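Local coordinates for putative cell surface protein (Streptococcus pyogenes, PDB 4OFQ), which probably acts as an antigen I/II-family adhesin on the streptococcal surface, its calcium-binding C-terminal region being built of beta-sandwich domains, at residues A[68-73]-A[153-158]; A[78-83]-A[126-131]. All blocks are in the same frame, centred on the assembly; numbering follows the deposited sequence.

Contact 1: residues A[68-73]-A[153-158]; sequences DDYKDE and LSFKLK. With CA (calcium ion), chain C.
Tyr70 and Phe155 meet between two facing sheets, their rings inclined at 39° with centroids 5.5 Å apart and Tyr70 CD1 nearest Phe155 CE1. Two residues earlier on each strand, Asp68 and Leu153 reach tip to tip, OD2 of Asp68 lying 3.6 Å from Leu153 CD1. CG of Asp68 is set anti to the backbone N (chi1 -176°). The Asp68 and Phe155 side chains slide past each other in opposite directions, carboxylate and ring planes 44° apart, with OD1 of Asp68 4.1 Å from CZ of Phe155. The carboxylate is buried, and its main polar partner is Lys18. Further along both segments the extended Lys158 side chain spans the gap, and its NZ donates to the carbonyl O of Asp72 at 2.7 Å, nearly along the C=O axis. Behind this first shell sits a calcium ion, bound by OD1 of Asp69 at 2.4 Å, the carbonyl O of Tyr70 and a water that also accepts from Asp72 N, consistent with the metal tying down the chain just before Asp72; Val124 and Glu126 supply the other protein ligands. Strand 64-70 runs between strands 127-132 and 164-174 in the mixed sheet, while strand 149-157 pairs with 38-45 and 80-87 in the opposing one.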
ATOM      1  N   ASP A  68     -13.699  13.250  -5.473  1.00 12.33           N
ATOM      2  CA  ASP A  68     -12.613  12.580  -4.802  1.00 12.60           C
ATOM      3  C   ASP A  68     -11.339  12.972  -5.508  1.00 11.39           C
ATOM      4  O   ASP A  68     -11.121  12.607  -6.659  1.00 10.76           O
ATOM      5  CB  ASP A  68     -12.765  11.063  -4.805  1.00 13.86           C
ATOM      6  CG  ASP A  68     -11.663  10.383  -4.001  1.00 13.52           C
ATOM      7  OD1 ASP A  68     -10.493  10.464  -4.423  1.00 10.96           O
ATOM      8  OD2 ASP A  68     -11.975   9.787  -2.952  1.00 12.16           O
ATOM      9  N   ASP A  69     -10.508  13.726  -4.799  1.00 10.66           N
ATOM     10  CA  ASP A  69      -9.241  14.216  -5.308  1.00 13.23           C
ATOM     11  C   ASP A  69      -8.125  13.327  -4.763  1.00 10.87           C
ATOM     12  O   ASP A  69      -7.647  13.511  -3.635  1.00 11.17           O
ATOM     13  CB  ASP A  69      -9.050  15.679  -4.866  1.00 15.09           C
ATOM     14  CG  ASP A  69      -7.768  16.298  -5.384  1.00 16.61           C
ATOM     15  OD1 ASP A  69      -6.910  15.570  -5.920  1.00 15.43           O
ATOM     16  OD2 ASP A  69      -7.607  17.532  -5.236  1.00 18.75           O
ATOM     17  N   TYR A  70      -7.720  12.355  -5.565  1.00 10.40           N
ATOM     18  CA  TYR A  70      -6.625  11.463  -5.193  1.00 10.22           C
ATOM     19  C   TYR A  70      -5.327  12.058  -5.709  1.00 12.42           C
ATOM     20  O   TYR A  70      -5.334  12.787  -6.707  1.00 11.28           O
ATOM     21  CB  TYR A  70      -6.837  10.068  -5.791  1.00  9.54           C
ATOM     22  CG  TYR A  70      -6.949  10.055  -7.313  1.00 13.21           C
ATOM     23  CD1 TYR A  70      -8.183  10.207  -7.943  1.00 13.33           C
ATOM     24  CD2 TYR A  70      -5.827   9.886  -8.113  1.00  9.82           C
ATOM     25  CE1 TYR A  70      -8.290  10.209  -9.333  1.00 13.04           C
ATOM     26  CE2 TYR A  70      -5.924   9.877  -9.503  1.00  9.99           C
ATOM     27  CZ  TYR A  70      -7.161  10.033 -10.103  1.00 13.66           C
ATOM     28  OH  TYR A  70      -7.249  10.007 -11.484  1.00 10.18           O
ATOM     29  N   LYS A  71      -4.216  11.767  -5.032  1.00 12.59           N
ATOM     30  CA  LYS A  71      -2.910  12.225  -5.517  1.00 11.80           C
ATOM     31  C   LYS A  71      -2.543  11.439  -6.774  1.00 12.33           C
ATOM     32  O   LYS A  71      -2.211  10.245  -6.706  1.00 12.52           O
ATOM     33  CB  LYS A  71      -1.841  12.027  -4.451  1.00 12.16           C
ATOM     34  CG  LYS A  71      -0.455  12.451  -4.895  1.00 17.39           C
ATOM     35  CD  LYS A  71       0.483  12.486  -3.705  1.00 15.98           C
ATOM     36  CE  LYS A  71       1.930  12.681  -4.136  1.00 19.43           C
ATOM     37  NZ  LYS A  71       2.827  12.696  -2.928  1.00 24.97           N
ATOM     38  N   ASP A  72      -2.587  12.101  -7.920  1.00 12.74           N
ATOM     39  CA  ASP A  72      -2.494  11.365  -9.179  1.00 12.27           C
ATOM     40  C   ASP A  72      -1.085  10.858  -9.524  1.00 13.63           C
ATOM     41  O   ASP A  72      -0.926  10.050 -10.428  1.00 20.18           O
ATOM     42  CB  ASP A  72      -3.162  12.132 -10.342  1.00 15.24           C
ATOM     43  CG  ASP A  72      -2.417  13.400 -10.743  1.00 19.21           C
ATOM     44  OD1 ASP A  72      -1.175  13.467 -10.617  1.00 16.80           O
ATOM     45  OD2 ASP A  72      -3.094  14.337 -11.218  1.00 16.53           O
ATOM     46  N   GLU A  73      -0.077  11.328  -8.796  1.00 17.49           N
ATOM     47  CA  GLU A  73       1.291  10.816  -8.943  1.00 19.42           C
ATOM     48  C   GLU A  73       1.434   9.469  -8.242  1.00 17.48           C
ATOM     49  O   GLU A  73       2.303   8.661  -8.576  1.00 18.03           O
ATOM     50  CB  GLU A  73       2.295  11.800  -8.345  1.00 27.00           C
ATOM     51  CG  GLU A  73       3.752  11.368  -8.474  1.00 41.39           C
ATOM     52  CD  GLU A  73       4.666  12.020  -7.442  1.00 52.22           C
ATOM     53  OE1 GLU A  73       4.260  13.036  -6.834  1.00 53.44           O
ATOM     54  OE2 GLU A  73       5.790  11.506  -7.236  1.00 51.29           O
ATOM     55  N   LEU A 153     -14.707   3.090  -1.876  1.00  8.62           N
ATOM     56  CA  LEU A 153     -13.891   3.195  -3.082  1.00  9.54           C
ATOM     57  C   LEU A 153     -12.554   2.499  -2.878  1.00  9.89           C
ATOM     58  O   LEU A 153     -11.931   2.698  -1.842  1.00 10.63           O
ATOM     59  CB  LEU A 153     -13.586   4.676  -3.348  1.00  9.68           C
ATOM     60  CG  LEU A 153     -14.781   5.631  -3.382  1.00  9.53           C
ATOM     61  CD1 LEU A 153     -14.331   7.098  -3.557  1.00 12.41           C
ATOM     62  CD2 LEU A 153     -15.728   5.208  -4.503  1.00 12.12           C
ATOM     63  N   SER A 154     -12.101   1.708  -3.848  1.00  8.05           N
ATOM     64  CA  SER A 154     -10.773   1.082  -3.734  1.00  8.44           C
ATOM     65  C   SER A 154      -9.857   1.502  -4.879  1.00 12.56           C
ATOM     66  O   SER A 154     -10.252   1.411  -6.045  1.00 10.25           O
ATOM     67  CB  SER A 154     -10.893  -0.450  -3.718  1.00  9.92           C
ATOM     68  OG  SER A 154     -11.618  -0.877  -2.574  1.00  9.85           O
ATOM     69  N   PHE A 155      -8.628   1.916  -4.550  1.00  8.00           N
ATOM     70  CA  PHE A 155      -7.623   2.279  -5.555  1.00  7.80           C
ATOM     71  C   PHE A 155      -6.363   1.418  -5.394  1.00  9.56           C
ATOM     72  O   PHE A 155      -6.021   0.993  -4.274  1.00  7.96           O
ATOM     73  CB  PHE A 155      -7.155   3.730  -5.378  1.00  7.91           C
ATOM     74  CG  PHE A 155      -8.201   4.783  -5.665  1.00  9.98           C
ATOM     75  CD1 PHE A 155      -8.440   5.220  -6.971  1.00 10.60           C
ATOM     76  CD2 PHE A 155      -8.875   5.405  -4.622  1.00 12.04           C
ATOM     77  CE1 PHE A 155      -9.366   6.217  -7.224  1.00 10.87           C
ATOM     78  CE2 PHE A 155      -9.813   6.411  -4.871  1.00 16.28           C
ATOM     79  CZ  PHE A 155     -10.046   6.820  -6.170  1.00 12.21           C
ATOM     80  N   LYS A 156      -5.657   1.206  -6.504  1.00  7.99           N
ATOM     81  CA  LYS A 156      -4.270   0.716  -6.467  1.00  8.18           C
ATOM     82  C   LYS A 156      -3.288   1.880  -6.699  1.00  8.90           C
ATOM     83  O   LYS A 156      -3.664   2.924  -7.241  1.00  8.55           O
ATOM     84  CB  LYS A 156      -4.042  -0.310  -7.572  1.00 10.64           C
ATOM     85  CG  LYS A 156      -5.134  -1.356  -7.691  1.00 16.56           C
ATOM     86  CD  LYS A 156      -5.035  -2.417  -6.622  1.00 18.93           C
ATOM     87  CE  LYS A 156      -6.132  -3.468  -6.825  1.00 23.58           C
ATOM     88  NZ  LYS A 156      -6.058  -4.594  -5.833  1.00 23.23           N
ATOM     89  N   LEU A 157      -2.029   1.679  -6.311  1.00  8.65           N
ATOM     90  CA  LEU A 157      -0.961   2.653  -6.572  1.00 10.27           C
ATOM     91  C   LEU A 157      -0.374   2.482  -7.985  1.00 18.83           C
ATOM     92  O   LEU A 157      -0.423   1.393  -8.560  1.00 15.09           O
ATOM     93  CB  LEU A 157       0.166   2.462  -5.552  1.00  9.36           C
ATOM     94  CG  LEU A 157      -0.213   2.617  -4.075  1.00 13.46           C
ATOM     95  CD1 LEU A 157       0.968   2.287  -3.165  1.00 11.11           C
ATOM     96  CD2 LEU A 157      -0.704   4.037  -3.833  1.00 12.69           C
ATOM     97  N   LYS A 158       0.197   3.553  -8.537  1.00 14.08           N
ATOM     98  CA  LYS A 158       0.931   3.452  -9.797  1.00 14.19           C
ATOM     99  C   LYS A 158       2.206   2.655  -9.560  1.00 14.55           C
ATOM    100  O   LYS A 158       2.880   2.852  -8.554  1.00 16.05           O
ATOM    101  CB  LYS A 158       1.269   4.842 -10.348  1.00 14.83           C
ATOM    102  CG  LYS A 158       0.038   5.651 -10.822  1.00 14.86           C
ATOM    103  CD  LYS A 158       0.472   6.974 -11.462  1.00 16.93           C
ATOM    104  CE  LYS A 158      -0.686   7.595 -12.239  1.00 25.61           C
ATOM    105  NZ  LYS A 158      -0.392   8.929 -12.843  1.00 21.67           N
TER
HETATM  106 CA    CA C1401      -5.810  14.867  -7.876  0.61 15.37          CA
HETATM  107  O   HOH W   1      -3.454  14.952  -8.026  1.00 12.51           O

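Contact 2: residues A[78-83]-A[126-131]; sequences HSLVVN and EFYMWV. With CA (calcium ion), chain C.
Leu80 lays its CD2 methyl over the centre of the Tyr128 ring in a CH-pi contact, 3.6 Å from the centroid and only 11° off the ring normal. CG of Leu80 stands anti to the backbone N (chi1 173°). The two side chains slide past each other in opposite directions, and Leu80 CB lies 3.6 Å from Tyr128 OH. That hydroxyl is hydrogen-bonded to the carbonyl O of Gly77, just before the segment, and the Tyr128 ring stacks on His101, so the platform under the leucine is held at its tip and by a neighbouring ring. Packing slackens further along the strands: Trp130 receives Leu80 CD2 at 4.3 Å from CZ2, and CG2 of Val82 comes to the indole edge, near its plane, 4.4 Å from the same CZ2. At the other end the contact is polar and watery. His78 is exposed, and a water lying in the plane of its ring bridges the two segments, 2.8 Å from His78 NE2 and donating to OE2 of Glu126 at 2.7 Å. The carbonyl O of Glu126, by contrast, is a calcium ligand. Strands 80-87 and 127-132 belong to different sheets, and their segments 80-83 and 127-131 cross at -30° with axes 11.5 Å apart, the face-to-face packing of a beta sandwich with aliphatic and aromatic side chains interleaved between its layers.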
ATOM      1  N   HIS A  78      -7.217   5.188 -12.681  1.00  9.40           N
ATOM      2  CA  HIS A  78      -7.893   4.225 -13.545  1.00 12.25           C
ATOM      3  C   HIS A  78      -8.141   2.863 -12.906  1.00 12.55           C
ATOM      4  O   HIS A  78      -8.831   2.029 -13.480  1.00 15.25           O
ATOM      5  CB  HIS A  78      -7.101   4.100 -14.840  1.00 12.98           C
ATOM      6  CG  HIS A  78      -6.908   5.421 -15.509  1.00 13.96           C
ATOM      7  ND1 HIS A  78      -7.899   6.017 -16.259  1.00 15.18           N
ATOM      8  CD2 HIS A  78      -5.883   6.303 -15.464  1.00 13.47           C
ATOM      9  CE1 HIS A  78      -7.472   7.196 -16.683  1.00 12.06           C
ATOM     10  NE2 HIS A  78      -6.252   7.391 -16.214  1.00 15.90           N
ATOM     11  N   SER A  79      -7.590   2.648 -11.717  1.00  8.71           N
ATOM     12  CA  SER A  79      -7.775   1.370 -11.015  1.00  8.53           C
ATOM     13  C   SER A  79      -8.995   1.395 -10.104  1.00  9.38           C
ATOM     14  O   SER A  79      -9.335   0.377  -9.488  1.00 12.27           O
ATOM     15  CB  SER A  79      -6.540   1.038 -10.162  1.00  8.90           C
ATOM     16  OG  SER A  79      -6.417   1.933  -9.058  1.00  8.79           O
ATOM     17  N   LEU A  80      -9.668   2.540 -10.024  1.00  8.57           N
ATOM     18  CA  LEU A  80     -10.798   2.676  -9.096  1.00 10.07           C
ATOM     19  C   LEU A  80     -11.828   1.571  -9.252  1.00  9.97           C
ATOM     20  O   LEU A  80     -12.285   1.286 -10.358  1.00 10.88           O
ATOM     21  CB  LEU A  80     -11.494   4.041  -9.247  1.00 13.18           C
ATOM     22  CG  LEU A  80     -12.791   4.202  -8.431  1.00 14.11           C
ATOM     23  CD1 LEU A  80     -12.514   4.069  -6.913  1.00 10.94           C
ATOM     24  CD2 LEU A  80     -13.511   5.536  -8.726  1.00 14.62           C
ATOM     25  N   VAL A  81     -12.196   0.959  -8.135  1.00 10.28           N
ATOM     26  CA  VAL A  81     -13.364   0.081  -8.084  1.00 12.86           C
ATOM     27  C   VAL A  81     -14.356   0.713  -7.122  1.00 14.98           C
ATOM     28  O   VAL A  81     -14.021   0.960  -5.955  1.00 13.80           O
ATOM     29  CB  VAL A  81     -13.002  -1.329  -7.576  1.00 13.14           C
ATOM     30  CG1 VAL A  81     -14.287  -2.190  -7.374  1.00 14.68           C
ATOM     31  CG2 VAL A  81     -12.016  -2.012  -8.528  1.00 16.69           C
ATOM     32  N   VAL A  82     -15.563   1.007  -7.603  1.00 10.75           N
ATOM     33  CA  VAL A  82     -16.579   1.572  -6.719  1.00  8.93           C
ATOM     34  C   VAL A  82     -17.303   0.412  -6.064  1.00 17.17           C
ATOM     35  O   VAL A  82     -18.109  -0.264  -6.704  1.00 12.30           O
ATOM     36  CB  VAL A  82     -17.572   2.458  -7.483  1.00 10.85           C
ATOM     37  CG1 VAL A  82     -18.638   3.021  -6.550  1.00  9.34           C
ATOM     38  CG2 VAL A  82     -16.833   3.588  -8.144  1.00  8.85           C
ATOM     39  N   ASN A  83     -17.011   0.165  -4.791  1.00 11.83           N
ATOM     40  CA  ASN A  83     -17.628  -0.972  -4.114  1.00 10.48           C
ATOM     41  C   ASN A  83     -19.115  -0.724  -3.843  1.00 10.47           C
ATOM     42  O   ASN A  83     -19.948  -1.626  -3.998  1.00 14.95           O
ATOM     43  CB  ASN A  83     -16.850  -1.313  -2.846  1.00 10.01           C
ATOM     44  CG  ASN A  83     -15.380  -1.557  -3.135  1.00 15.79           C
ATOM     45  OD1 ASN A  83     -15.036  -2.403  -3.952  1.00 12.32           O
ATOM     46  ND2 ASN A  83     -14.511  -0.778  -2.508  1.00 12.95           N
ATOM     47  N   GLU A 126      -5.847  15.218 -11.514  1.00 13.34           N
ATOM     48  CA  GLU A 126      -6.970  14.335 -11.817  1.00 15.83           C
ATOM     49  C   GLU A 126      -7.885  14.179 -10.615  1.00 16.37           C
ATOM     50  O   GLU A 126      -7.438  14.212  -9.473  1.00 13.41           O
ATOM     51  CB  GLU A 126      -6.480  12.949 -12.247  1.00 14.30           C
ATOM     52  CG  GLU A 126      -5.463  12.960 -13.373  1.00 12.64           C
ATOM     53  CD  GLU A 126      -4.906  11.588 -13.680  1.00 16.50           C
ATOM     54  OE1 GLU A 126      -5.217  10.613 -12.940  1.00 11.60           O
ATOM     55  OE2 GLU A 126      -4.137  11.486 -14.659  1.00 13.19           O
ATOM     56  N   PHE A 127      -9.174  13.996 -10.876  1.00 11.54           N
ATOM     57  CA  PHE A 127     -10.107  13.692  -9.810  1.00 11.00           C
ATOM     58  C   PHE A 127     -11.317  12.963 -10.381  1.00 12.33           C
ATOM     59  O   PHE A 127     -11.508  12.929 -11.599  1.00 13.11           O
ATOM     60  CB  PHE A 127     -10.517  14.976  -9.065  1.00 11.54           C
ATOM     61  CG  PHE A 127     -11.169  16.016  -9.934  1.00 15.33           C
ATOM     62  CD1 PHE A 127     -10.397  16.915 -10.659  1.00 18.38           C
ATOM     63  CD2 PHE A 127     -12.563  16.133  -9.985  1.00 12.11           C
ATOM     64  CE1 PHE A 127     -11.011  17.908 -11.451  1.00 13.83           C
ATOM     65  CE2 PHE A 127     -13.182  17.127 -10.769  1.00 12.82           C
ATOM     66  CZ  PHE A 127     -12.399  18.003 -11.497  1.00 15.73           C
ATOM     67  N   TYR A 128     -12.096  12.330  -9.510  1.00 10.37           N
ATOM     68  CA  TYR A 128     -13.411  11.848  -9.896  1.00  9.91           C
ATOM     69  C   TYR A 128     -14.449  12.785  -9.333  1.00 14.51           C
ATOM     70  O   TYR A 128     -14.281  13.324  -8.235  1.00 11.78           O
ATOM     71  CB  TYR A 128     -13.697  10.480  -9.307  1.00  9.34           C
ATOM     72  CG  TYR A 128     -13.093   9.343 -10.074  1.00 11.30           C
ATOM     73  CD1 TYR A 128     -11.834   8.858  -9.746  1.00 14.85           C
ATOM     74  CD2 TYR A 128     -13.786   8.753 -11.133  1.00  9.25           C
ATOM     75  CE1 TYR A 128     -11.276   7.791 -10.453  1.00  9.64           C
ATOM     76  CE2 TYR A 128     -13.237   7.693 -11.840  1.00  9.19           C
ATOM     77  CZ  TYR A 128     -11.985   7.227 -11.489  1.00 12.60           C
ATOM     78  OH  TYR A 128     -11.425   6.184 -12.179  1.00 10.55           O
ATOM     79  N   MET A 129     -15.524  12.982 -10.086  0.84 10.86           N
ATOM     80  CA  MET A 129     -16.665  13.707  -9.556  0.84 13.64           C
ATOM     81  C   MET A 129     -17.938  12.904  -9.781  0.84 13.21           C
ATOM     82  O   MET A 129     -18.047  12.179 -10.772  0.84 12.70           O
ATOM     83  CB  MET A 129     -16.748  15.142 -10.113  0.84 17.20           C
ATOM     84  CG  MET A 129     -16.969  15.274 -11.610  0.84 19.53           C
ATOM     85  SD  MET A 129     -16.743  16.980 -12.197  0.84 19.86           S
ATOM     86  CE  MET A 129     -17.842  17.902 -11.120  0.84 14.19           C
ATOM     87  N   TRP A 130     -18.867  12.989  -8.828  1.00 10.89           N
ATOM     88  CA  TRP A 130     -20.186  12.372  -8.971  1.00 11.50           C
ATOM     89  C   TRP A 130     -21.224  13.495  -8.964  1.00 12.00           C
ATOM     90  O   TRP A 130     -21.226  14.347  -8.061  1.00 13.39           O
ATOM     91  CB  TRP A 130     -20.454  11.393  -7.826  1.00 12.75           C
ATOM     92  CG  TRP A 130     -19.696  10.125  -7.935  1.00 10.89           C
ATOM     93  CD1 TRP A 130     -20.127   8.965  -8.501  1.00 10.89           C
ATOM     94  CD2 TRP A 130     -18.352   9.880  -7.488  1.00 12.57           C
ATOM     95  NE1 TRP A 130     -19.142   8.005  -8.415  1.00 12.64           N
ATOM     96  CE2 TRP A 130     -18.044   8.542  -7.799  1.00 12.91           C
ATOM     97  CE3 TRP A 130     -17.386  10.660  -6.838  1.00 13.04           C
ATOM     98  CZ2 TRP A 130     -16.802   7.963  -7.500  1.00  9.41           C
ATOM     99  CZ3 TRP A 130     -16.146  10.075  -6.540  1.00 11.78           C
ATOM    100  CH2 TRP A 130     -15.878   8.743  -6.866  1.00 11.70           C
ATOM    101  N   VAL A 131     -22.079  13.531  -9.987  1.00 11.75           N
ATOM    102  CA  VAL A 131     -23.027  14.634 -10.156  1.00 15.99           C
ATOM    103  C   VAL A 131     -24.439  14.088 -10.117  1.00 12.73           C
ATOM    104  O   VAL A 131     -24.763  13.154 -10.853  1.00 13.46           O
ATOM    105  CB  VAL A 131     -22.815  15.363 -11.507  1.00 19.46           C
ATOM    106  CG1 VAL A 131     -23.818  16.530 -11.671  1.00 20.33           C
ATOM    107  CG2 VAL A 131     -21.369  15.852 -11.627  1.00 12.82           C
TER
HETATM  108 CA    CA C1401      -5.810  14.867  -7.876  0.61 15.37          CA
HETATM  109  O   HOH W   2      -4.245   9.395 -16.292  1.00 14.17           O
HETATM  110  O   HOH W   1      -3.454  14.952  -8.026  1.00 12.51           O

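Contacts 1 and 2 bridge the same two sheets of one beta-sandwich domain, their centres 9 Å apart. Strands 64-70 and 127-132 are neighbours in one layer, 149-157 and 80-87 in the other, and along the chain contact 2 is nested within the loop closed by contact 1. The calcium ion joins them at one end: residues 68-73 and residue Glu126 both supply ligands, and its bound water is common to both. A probable hydrogen bond of 2.6 Å between Tyr70 OH and Glu126 OE1 adds a second tie near the metal; Tyr70 OH is also hydrogen-bonded to His101 NE2. Lys156 N lies 2.8 Å from Ser79 OG, a bond within the opposing layer.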